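Local coordinates for 4-hydroxybutyrate CoA-transferase (Porphyromonas gingivalis, PDB 3EH7), which probably transfers coenzyme A between acyl-CoA thioesters and carboxylates such as acetate or 4-hydroxybutyrate, at residues A[58-63]-A[102-107]; A[108-113]-A[293-298]; A[390-395]-A[411-416]. All coordinates share one frame; numbering follows the deposited sequence.

Interaction 1: residues A[58-63]-A[102-107]; sequences EIYHML and IPVFFY
Selenomethionine Met62 and Phe106 meet in a Met-aromatic contact, here with selenium in the place of sulfur. The SE atom of Met62 lies 3.9 Å from the centroid of the Phe106 ring and 36° off the ring normal, thus displaced from the ring axis. The displacement is toward the CD1-CE1 bond: SE comes within 3.4 Å of Phe106 CE1, with CD1 close behind, and the methyl CE reaches the same two carbons. An extended chain beyond CG (chi2 -176°) carries the selenium this far across.

Apolar packing forms the second group. The side chains of Tyr60 and Ile102 cross at about a right angle, CE1 of Tyr60 standing 4.2 Å from the terminal CD1 of Ile102. Farther along the same tyrosine, OH lies near CG1 of Val104. Val109 of the helix 109-114 packs on Tyr60, Met62 and Val104.

The polar link is indirect. One water sits 3.0 Å from Tyr60 OH and donates a hydrogen bond to Ile102 O at 2.7 Å, joining the phenol to the main chain of 102-107.

Strand 58-60 is an edge of the parallel sheet within this chain, and the contact joins its end to the loop leading into that helix. Apolar contacts and a water bridge, without direct polar bonds between the segments, suggest that dispersion and fit contribute most of the attraction, with the water supplying the polar link.

Interaction 2: residues A[108-113]-A[293-298]; sequences EVPSMI and YPVDYV
Pro110 meets Val295 and Asp296, and apolar contact is the first kind of interaction here. The pyrrolidine ring, in the first turn of the helix 109-114, presents its CG atom to both residues. On one partner, CG1 of Val295 approaches CG of Pro110 to 3.4 Å, tighter than usual for two carbons, and CD of the same ring is close as well; the two side chains run at about a right angle. Val295 places CG1 between its backbone N and carbonyl carbon (chi1 68°), and it is this branch that does the touching.

Asp296 packs with its CB and carboxylate carbon. Its CB lies 3.6 Å from Pro110 CG, while the carboxylate carbon CG comes 3.7 Å from Pro110 CB, the two side chains crossing at a slant. The contact with the proline is therefore van der Waals in kind, and the charge finds its partner elsewhere: OD2 forms a salt bridge with Arg114, just beyond the segment 108-113.

Hydrogen bonds act within each segment. Glu108 O accepts from Met112 N and, at 3.0 Å, from Ser111 OG, a donor tilted 31° from the carbonyl plane. Pro294, at the N-cap position of the helix 295-298, offers its O to both Tyr297 N and Val298 N.

Pro147 of the helix 145-151 touches both Pro110 and Pro294, so a third element packs against the two helix starts. The segments come from the N-terminal and C-terminal family regions respectively, making this one place where those regions meet. Chemically, the contact implies a division of labour: the proline ring provides the apolar surface on its side, while the aspartate packs on that ring and pairs its charge with Arg114, at the end of the same helix 109-114.

Interaction 3: residues A[390-395]-A[411-416]; sequences DYVVTE and EALIAI
Thr394 and Ile416 are brought together by matching first torsions: each sets a branch between its own backbone N and carbonyl carbon, OG1 in the threonine (chi1 73°) and CG1 in the isoleucine (chi1 66°). The threonine hydroxyl is thereby aimed at the main chain of 411-416, while the isoleucine continues extended to CD1 and reaches back along the strand to Val392.

The hydroxyl donates a hydrogen bond from Thr394 OG1 to Ile416 O, 2.7 Å long. It arrives in the carbonyl plane on a lone pair, with a C=O...donor angle of 135°. OG1 is also hydrogen-bonded to the backbone N of Tyr396, so two bonds hold the hydroxyl. The methyl CG2 of Thr394 packs near Ile416 O, at 3.6 Å.

Two strand residues away, Val392 meets a pair of apolar ends. Its CG1 lies 3.9 Å from CD1 of Ile416 and 4.1 Å from CD2 of Leu413, whose side chain runs across the valine at about a right angle. CD1 of Ile416 also rests 3.5 Å from Val392 O, packing against the strand backbone itself.

Val392 and Thr394 both face the helical segment, and Val393 between them turns away to pack on the helix 197-208. Strand 391-394, part of a mixed sheet, thus has helices on both faces, in the layered manner of an alpha/beta fold, with strand 355-359 parallel to it on one edge and 397-400 antiparallel on the other. Ala399 of that last strand touches Ile416 as well, and the helix 419-433 packs on Ile414.

From the N terminus, interaction 1 comes first: it brings strand 58-60 together with the loop at 102-107, closing a connection without helix or strand in its modelled part, residues 69-97 being unmodelled. Interaction 2 opens at the very next residue and closes a far longer loop, to 293-298, joining the N-terminal and C-terminal family regions. Interaction 3 then closes a short excursion through strand 397-400 into the helix 406-414. The three follow in series, none nested or crossed. Interactions 1 and 2 adjoin, with centres 11 Å apart; Tyr107 O packs on Asp296 CB, and both reach the second subunit. Interaction 3 stands apart, its centre about 30 Å from that of interaction 1.

Interaction 1: residues A[58-63]-A[102-107]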
loop_
_atom_site.group_PDB
_atom_site.type_symbol
_atom_site.label_atom_id
_atom_site.label_comp_id
_atom_site.label_asym_id
_atom_site.label_seq_id
_atom_site.Cartn_x
_atom_site.Cartn_y
_atom_site.Cartn_z
ATOM N N GLU A 58 -16.959 16.893 -18.272
ATOM C CA GLU A 58 -16.203 15.704 -17.909
ATOM C C GLU A 58 -17.037 14.811 -17.009
ATOM O O GLU A 58 -17.469 15.257 -15.953
ATOM C CB GLU A 58 -14.962 16.164 -17.164
ATOM C CG GLU A 58 -13.986 15.079 -16.805
ATOM C CD GLU A 58 -12.618 15.640 -16.412
ATOM O OE1 GLU A 58 -12.167 16.647 -17.011
ATOM O OE2 GLU A 58 -11.994 15.061 -15.511
ATOM N N ILE A 59 -17.293 13.571 -17.414
ATOM C CA ILE A 59 -18.071 12.670 -16.573
ATOM C C ILE A 59 -17.098 11.925 -15.705
ATOM O O ILE A 59 -16.188 11.287 -16.218
ATOM C CB ILE A 59 -18.918 11.665 -17.366
ATOM C CG1 ILE A 59 -19.961 12.378 -18.245
ATOM C CG2 ILE A 59 -19.630 10.738 -16.432
ATOM C CD1 ILE A 59 -20.958 13.208 -17.509
ATOM N N TYR A 60 -17.261 12.021 -14.389
ATOM C CA TYR A 60 -16.431 11.231 -13.485
ATOM C C TYR A 60 -17.180 9.963 -13.164
ATOM O O TYR A 60 -18.284 10.026 -12.643
ATOM C CB TYR A 60 -16.075 12.002 -12.200
ATOM C CG TYR A 60 -15.201 11.190 -11.278
ATOM C CD1 TYR A 60 -13.843 11.077 -11.503
ATOM C CD2 TYR A 60 -15.747 10.479 -10.231
ATOM C CE1 TYR A 60 -13.047 10.296 -10.685
ATOM C CE2 TYR A 60 -14.970 9.699 -9.422
ATOM C CZ TYR A 60 -13.619 9.621 -9.646
ATOM O OH TYR A 60 -12.850 8.841 -8.825
ATOM N N HIS A 61 -16.569 8.815 -13.467
ATOM C CA HIS A 61 -17.165 7.502 -13.232
ATOM C C HIS A 61 -16.048 6.488 -12.959
ATOM O O HIS A 61 -14.869 6.792 -13.119
ATOM C CB HIS A 61 -17.969 7.060 -14.448
ATOM C CG HIS A 61 -17.121 6.816 -15.657
ATOM N ND1 HIS A 61 -16.347 5.684 -15.799
ATOM C CD2 HIS A 61 -16.881 7.577 -16.748
ATOM C CE1 HIS A 61 -15.676 5.752 -16.933
ATOM N NE2 HIS A 61 -15.977 6.895 -17.524
HETATM N N MSE A 62 -16.419 5.287 -12.532
HETATM C CA MSE A 62 -15.433 4.244 -12.298
HETATM C C MSE A 62 -15.830 2.973 -13.002
HETATM O O MSE A 62 -15.690 1.900 -12.453
HETATM C CB MSE A 62 -15.295 3.984 -10.819
HETATM C CG MSE A 62 -14.797 5.164 -10.098
HETATM SE SE MSE A 62 -14.508 4.743 -8.229
HETATM C CE MSE A 62 -14.200 6.505 -7.726
ATOM N N LEU A 63 -16.336 3.116 -14.216
ATOM C CA LEU A 63 -16.786 1.984 -15.008
ATOM C C LEU A 63 -15.749 1.644 -16.056
ATOM O O LEU A 63 -14.971 2.511 -16.484
ATOM C CB LEU A 63 -18.090 2.311 -15.711
ATOM C CG LEU A 63 -19.194 2.801 -14.781
ATOM C CD1 LEU A 63 -20.297 3.483 -15.565
ATOM C CD2 LEU A 63 -19.732 1.611 -13.926
ATOM N N ILE A 102 -8.043 9.321 -13.482
ATOM C CA ILE A 102 -7.395 9.831 -12.260
ATOM C C ILE A 102 -7.021 8.669 -11.352
ATOM O O ILE A 102 -7.879 8.126 -10.674
ATOM C CB ILE A 102 -8.290 10.793 -11.469
ATOM C CG1 ILE A 102 -8.718 11.990 -12.343
ATOM C CG2 ILE A 102 -7.569 11.318 -10.210
ATOM C CD1 ILE A 102 -9.881 12.779 -11.729
ATOM N N PRO A 103 -5.726 8.294 -11.328
ATOM C CA PRO A 103 -5.330 7.189 -10.412
ATOM C C PRO A 103 -5.531 7.572 -8.940
ATOM O O PRO A 103 -5.099 8.637 -8.492
ATOM C CB PRO A 103 -3.844 6.941 -10.730
ATOM C CG PRO A 103 -3.518 7.794 -11.935
ATOM C CD PRO A 103 -4.598 8.831 -12.106
ATOM N N VAL A 104 -6.239 6.743 -8.196
ATOM C CA VAL A 104 -6.517 7.047 -6.809
ATOM C C VAL A 104 -6.897 5.728 -6.162
ATOM O O VAL A 104 -7.359 4.838 -6.847
ATOM C CB VAL A 104 -7.668 8.080 -6.700
ATOM C CG1 VAL A 104 -8.893 7.550 -7.378
ATOM C CG2 VAL A 104 -7.928 8.473 -5.228
ATOM N N PHE A 105 -6.664 5.573 -4.870
ATOM C CA PHE A 105 -7.228 4.428 -4.160
ATOM C C PHE A 105 -8.721 4.693 -3.966
ATOM O O PHE A 105 -9.110 5.785 -3.605
ATOM C CB PHE A 105 -6.590 4.243 -2.801
ATOM C CG PHE A 105 -5.174 3.716 -2.846
ATOM C CD1 PHE A 105 -4.809 2.731 -3.739
ATOM C CD2 PHE A 105 -4.218 4.200 -1.941
ATOM C CE1 PHE A 105 -3.502 2.235 -3.759
ATOM C CE2 PHE A 105 -2.937 3.692 -1.939
ATOM C CZ PHE A 105 -2.571 2.712 -2.870
ATOM N N PHE A 106 -9.542 3.690 -4.181
ATOM C CA PHE A 106 -10.995 3.862 -4.107
ATOM C C PHE A 106 -11.428 4.456 -2.742
ATOM O O PHE A 106 -12.184 5.423 -2.697
ATOM C CB PHE A 106 -11.665 2.517 -4.380
ATOM C CG PHE A 106 -13.149 2.594 -4.655
ATOM C CD1 PHE A 106 -13.814 3.806 -4.832
ATOM C CD2 PHE A 106 -13.882 1.420 -4.752
ATOM C CE1 PHE A 106 -15.186 3.826 -5.072
ATOM C CE2 PHE A 106 -15.230 1.441 -5.004
ATOM C CZ PHE A 106 -15.891 2.642 -5.173
ATOM N N TYR A 107 -10.932 3.897 -1.636
ATOM C CA TYR A 107 -11.269 4.419 -0.298
ATOM C C TYR A 107 -10.885 5.883 -0.047
ATOM O O TYR A 107 -11.437 6.511 0.840
ATOM C CB TYR A 107 -10.720 3.512 0.822
ATOM C CG TYR A 107 -9.301 3.816 1.203
ATOM C CD1 TYR A 107 -8.255 3.250 0.509
ATOM C CD2 TYR A 107 -8.998 4.724 2.239
ATOM C CE1 TYR A 107 -6.939 3.518 0.838
ATOM C CE2 TYR A 107 -7.678 5.006 2.564
ATOM C CZ TYR A 107 -6.658 4.391 1.849
ATOM O OH TYR A 107 -5.335 4.620 2.117
HETATM O O HOH W 1 -10.527 7.875 -10.485
#

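Interaction 2: residues A[108-113]-A[293-298]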
loop_
_atom_site.group_PDB
_atom_site.type_symbol
_atom_site.label_atom_id
_atom_site.label_comp_id
_atom_site.label_asym_id
_atom_site.label_seq_id
_atom_site.Cartn_x
_atom_site.Cartn_y
_atom_site.Cartn_z
ATOM N N GLU A 108 -9.943 6.414 -0.828
ATOM C CA GLU A 108 -9.467 7.777 -0.706
ATOM C C GLU A 108 -10.279 8.802 -1.496
ATOM O O GLU A 108 -10.130 10.011 -1.291
ATOM C CB GLU A 108 -8.000 7.874 -1.157
ATOM C CG GLU A 108 -6.993 7.921 -0.031
ATOM C CD GLU A 108 -5.588 8.257 -0.525
ATOM O OE1 GLU A 108 -5.002 7.462 -1.286
ATOM O OE2 GLU A 108 -5.075 9.346 -0.168
ATOM N N VAL A 109 -11.120 8.331 -2.408
ATOM C CA VAL A 109 -11.896 9.234 -3.250
ATOM C C VAL A 109 -12.771 10.230 -2.474
ATOM O O VAL A 109 -12.750 11.430 -2.773
ATOM C CB VAL A 109 -12.728 8.426 -4.265
ATOM C CG1 VAL A 109 -13.737 9.301 -4.965
ATOM C CG2 VAL A 109 -11.763 7.740 -5.256
ATOM N N PRO A 110 -13.535 9.766 -1.468
ATOM C CA PRO A 110 -14.410 10.735 -0.757
ATOM C C PRO A 110 -13.658 11.897 -0.105
ATOM O O PRO A 110 -14.078 13.051 -0.235
ATOM C CB PRO A 110 -15.121 9.879 0.287
ATOM C CG PRO A 110 -15.086 8.454 -0.338
ATOM C CD PRO A 110 -13.769 8.379 -1.019
ATOM N N SER A 111 -12.533 11.631 0.560
ATOM C CA SER A 111 -11.775 12.751 1.156
ATOM C C SER A 111 -11.192 13.674 0.084
ATOM O O SER A 111 -11.144 14.896 0.256
ATOM C CB SER A 111 -10.686 12.257 2.095
ATOM O OG SER A 111 -9.796 11.413 1.388
HETATM N N MSE A 112 -10.771 13.100 -1.037
HETATM C CA MSE A 112 -10.270 13.880 -2.158
HETATM C C MSE A 112 -11.383 14.765 -2.731
HETATM O O MSE A 112 -11.133 15.895 -3.189
HETATM C CB MSE A 112 -9.703 12.946 -3.224
HETATM C CG MSE A 112 -9.222 13.656 -4.449
HETATM SE SE MSE A 112 -8.352 12.522 -5.747
HETATM C CE MSE A 112 -6.687 12.115 -4.728
ATOM N N ILE A 113 -12.612 14.254 -2.698
ATOM C CA ILE A 113 -13.752 15.030 -3.132
ATOM C C ILE A 113 -14.008 16.141 -2.112
ATOM O O ILE A 113 -14.159 17.291 -2.489
ATOM C CB ILE A 113 -15.047 14.157 -3.319
ATOM C CG1 ILE A 113 -14.904 13.268 -4.549
ATOM C CG2 ILE A 113 -16.308 15.065 -3.450
ATOM C CD1 ILE A 113 -16.058 12.292 -4.742
ATOM N N TYR A 293 -22.324 1.517 3.309
ATOM C CA TYR A 293 -21.627 2.709 3.803
ATOM C C TYR A 293 -20.774 3.267 2.672
ATOM O O TYR A 293 -20.435 2.557 1.716
ATOM C CB TYR A 293 -20.722 2.372 4.979
ATOM C CG TYR A 293 -21.406 1.746 6.160
ATOM C CD1 TYR A 293 -21.682 0.384 6.189
ATOM C CD2 TYR A 293 -21.772 2.525 7.267
ATOM C CE1 TYR A 293 -22.309 -0.189 7.282
ATOM C CE2 TYR A 293 -22.405 1.982 8.345
ATOM C CZ TYR A 293 -22.664 0.624 8.374
ATOM O OH TYR A 293 -23.323 0.089 9.481
ATOM N N PRO A 294 -20.402 4.546 2.776
ATOM C CA PRO A 294 -19.534 5.112 1.767
ATOM C C PRO A 294 -18.157 4.450 1.730
ATOM O O PRO A 294 -17.674 3.837 2.719
ATOM C CB PRO A 294 -19.463 6.606 2.131
ATOM C CG PRO A 294 -20.032 6.729 3.478
ATOM C CD PRO A 294 -20.890 5.548 3.737
ATOM N N VAL A 295 -17.533 4.558 0.571
ATOM C CA VAL A 295 -16.345 3.772 0.302
ATOM C C VAL A 295 -15.166 4.099 1.253
ATOM O O VAL A 295 -14.328 3.222 1.523
ATOM C CB VAL A 295 -15.942 3.849 -1.192
ATOM C CG1 VAL A 295 -15.455 5.302 -1.580
ATOM C CG2 VAL A 295 -14.889 2.750 -1.514
ATOM N N ASP A 296 -15.114 5.340 1.775
ATOM C CA ASP A 296 -14.056 5.719 2.695
ATOM C C ASP A 296 -14.195 5.027 4.039
ATOM O O ASP A 296 -13.256 5.039 4.827
ATOM C CB ASP A 296 -13.942 7.243 2.871
ATOM C CG ASP A 296 -15.221 7.891 3.360
ATOM O OD1 ASP A 296 -16.326 7.494 2.945
ATOM O OD2 ASP A 296 -15.110 8.857 4.109
ATOM N N TYR A 297 -15.354 4.430 4.315
ATOM C CA TYR A 297 -15.503 3.576 5.462
ATOM C C TYR A 297 -15.225 2.132 5.088
ATOM O O TYR A 297 -14.277 1.510 5.616
ATOM C CB TYR A 297 -16.899 3.752 6.099
ATOM C CG TYR A 297 -17.125 2.867 7.300
ATOM C CD1 TYR A 297 -16.596 3.195 8.539
ATOM C CD2 TYR A 297 -17.849 1.684 7.187
ATOM C CE1 TYR A 297 -16.790 2.380 9.645
ATOM C CE2 TYR A 297 -18.062 0.879 8.272
ATOM C CZ TYR A 297 -17.539 1.227 9.499
ATOM O OH TYR A 297 -17.742 0.403 10.546
ATOM N N VAL A 298 -15.980 1.600 4.123
ATOM C CA VAL A 298 -15.921 0.153 3.809
ATOM C C VAL A 298 -14.557 -0.324 3.324
ATOM O O VAL A 298 -14.093 -1.413 3.732
ATOM C CB VAL A 298 -17.016 -0.296 2.824
ATOM C CG1 VAL A 298 -16.963 -1.842 2.552
ATOM C CG2 VAL A 298 -18.402 0.135 3.335
#

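Interaction 3: residues A[390-395]-A[411-416]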
loop_
_atom_site.group_PDB
_atom_site.type_symbol
_atom_site.label_atom_id
_atom_site.label_comp_id
_atom_site.label_asym_id
_atom_site.label_seq_id
_atom_site.Cartn_x
_atom_site.Cartn_y
_atom_site.Cartn_z
ATOM N N ASP A 390 -0.222 -12.051 -1.805
ATOM C CA ASP A 390 -0.272 -13.123 -0.821
ATOM C C ASP A 390 -0.442 -14.452 -1.597
ATOM O O ASP A 390 0.550 -14.987 -2.092
ATOM C CB ASP A 390 -1.421 -12.786 0.139
ATOM C CG ASP A 390 -1.542 -13.723 1.300
ATOM O OD1 ASP A 390 -0.658 -14.587 1.454
ATOM O OD2 ASP A 390 -2.532 -13.536 2.083
ATOM N N TYR A 391 -1.678 -14.931 -1.777
ATOM C CA TYR A 391 -1.989 -16.102 -2.599
ATOM C C TYR A 391 -2.318 -15.754 -4.032
ATOM O O TYR A 391 -2.977 -14.727 -4.336
ATOM C CB TYR A 391 -3.207 -16.843 -2.051
ATOM C CG TYR A 391 -3.030 -17.494 -0.709
ATOM C CD1 TYR A 391 -3.343 -16.800 0.458
ATOM C CD2 TYR A 391 -2.602 -18.815 -0.598
ATOM C CE1 TYR A 391 -3.201 -17.388 1.714
ATOM C CE2 TYR A 391 -2.463 -19.435 0.657
ATOM C CZ TYR A 391 -2.768 -18.703 1.797
ATOM O OH TYR A 391 -2.651 -19.244 3.020
ATOM N N VAL A 392 -1.892 -16.629 -4.929
ATOM C CA VAL A 392 -2.290 -16.557 -6.320
ATOM C C VAL A 392 -2.889 -17.897 -6.673
ATOM O O VAL A 392 -2.329 -18.936 -6.325
ATOM C CB VAL A 392 -1.094 -16.240 -7.243
ATOM C CG1 VAL A 392 -1.509 -16.320 -8.721
ATOM C CG2 VAL A 392 -0.494 -14.855 -6.896
ATOM N N VAL A 393 -4.042 -17.883 -7.334
ATOM C CA VAL A 393 -4.773 -19.121 -7.635
ATOM C C VAL A 393 -5.181 -19.196 -9.099
ATOM O O VAL A 393 -5.784 -18.248 -9.636
ATOM C CB VAL A 393 -6.056 -19.248 -6.770
ATOM C CG1 VAL A 393 -6.806 -20.513 -7.123
ATOM C CG2 VAL A 393 -5.729 -19.217 -5.259
ATOM N N THR A 394 -4.824 -20.307 -9.743
ATOM C CA THR A 394 -5.311 -20.633 -11.080
ATOM C C THR A 394 -6.010 -21.988 -11.070
ATOM O O THR A 394 -6.083 -22.642 -10.038
ATOM C CB THR A 394 -4.189 -20.657 -12.120
ATOM O OG1 THR A 394 -3.396 -21.831 -11.932
ATOM C CG2 THR A 394 -3.319 -19.394 -12.038
ATOM N N GLU A 395 -6.517 -22.394 -12.230
ATOM C CA GLU A 395 -7.061 -23.740 -12.413
ATOM C C GLU A 395 -6.021 -24.810 -12.156
ATOM O O GLU A 395 -6.396 -25.945 -11.975
ATOM C CB GLU A 395 -7.658 -23.938 -13.819
ATOM C CG GLU A 395 -6.657 -23.946 -15.016
ATOM C CD GLU A 395 -6.475 -22.566 -15.675
ATOM O OE1 GLU A 395 -6.535 -21.526 -14.962
ATOM O OE2 GLU A 395 -6.271 -22.527 -16.910
ATOM N N GLU A 411 9.363 -20.045 -9.385
ATOM C CA GLU A 411 9.058 -21.477 -9.409
ATOM C C GLU A 411 7.607 -21.773 -9.007
ATOM O O GLU A 411 6.919 -22.552 -9.685
ATOM C CB GLU A 411 10.019 -22.219 -8.487
ATOM C CG GLU A 411 11.407 -22.330 -9.065
ATOM C CD GLU A 411 12.445 -22.874 -8.093
ATOM O OE1 GLU A 411 12.182 -22.942 -6.875
ATOM O OE2 GLU A 411 13.543 -23.227 -8.554
ATOM N N ALA A 412 7.150 -21.132 -7.934
ATOM C CA ALA A 412 5.774 -21.302 -7.449
ATOM C C ALA A 412 4.715 -20.885 -8.483
ATOM O O ALA A 412 3.668 -21.543 -8.626
ATOM C CB ALA A 412 5.561 -20.523 -6.140
ATOM N N LEU A 413 4.976 -19.784 -9.188
ATOM C CA LEU A 413 4.025 -19.276 -10.192
ATOM C C LEU A 413 4.071 -20.141 -11.473
ATOM O O LEU A 413 3.051 -20.369 -12.124
ATOM C CB LEU A 413 4.339 -17.805 -10.508
ATOM C CG LEU A 413 4.077 -16.804 -9.376
ATOM C CD1 LEU A 413 4.655 -15.420 -9.705
ATOM C CD2 LEU A 413 2.579 -16.732 -9.173
ATOM N N ILE A 414 5.256 -20.640 -11.809
ATOM C CA ILE A 414 5.418 -21.462 -12.997
ATOM C C ILE A 414 4.592 -22.734 -12.865
ATOM O O ILE A 414 3.918 -23.133 -13.807
ATOM C CB ILE A 414 6.902 -21.788 -13.284
ATOM C CG1 ILE A 414 7.614 -20.535 -13.829
ATOM C CG2 ILE A 414 7.019 -22.902 -14.293
ATOM C CD1 ILE A 414 9.109 -20.658 -13.899
ATOM N N ALA A 415 4.601 -23.319 -11.678
ATOM C CA ALA A 415 3.867 -24.560 -11.433
ATOM C C ALA A 415 2.359 -24.388 -11.554
ATOM O O ALA A 415 1.666 -25.367 -11.764
ATOM C CB ALA A 415 4.237 -25.150 -10.059
ATOM N N ILE A 416 1.847 -23.155 -11.465
ATOM C CA ILE A 416 0.416 -22.910 -11.662
ATOM C C ILE A 416 0.094 -22.173 -12.976
ATOM O O ILE A 416 -1.051 -21.863 -13.262
ATOM C CB ILE A 416 -0.240 -22.244 -10.423
ATOM C CG1 ILE A 416 0.271 -20.828 -10.162
ATOM C CG2 ILE A 416 0.035 -23.087 -9.187
ATOM C CD1 ILE A 416 -0.518 -20.089 -9.057
#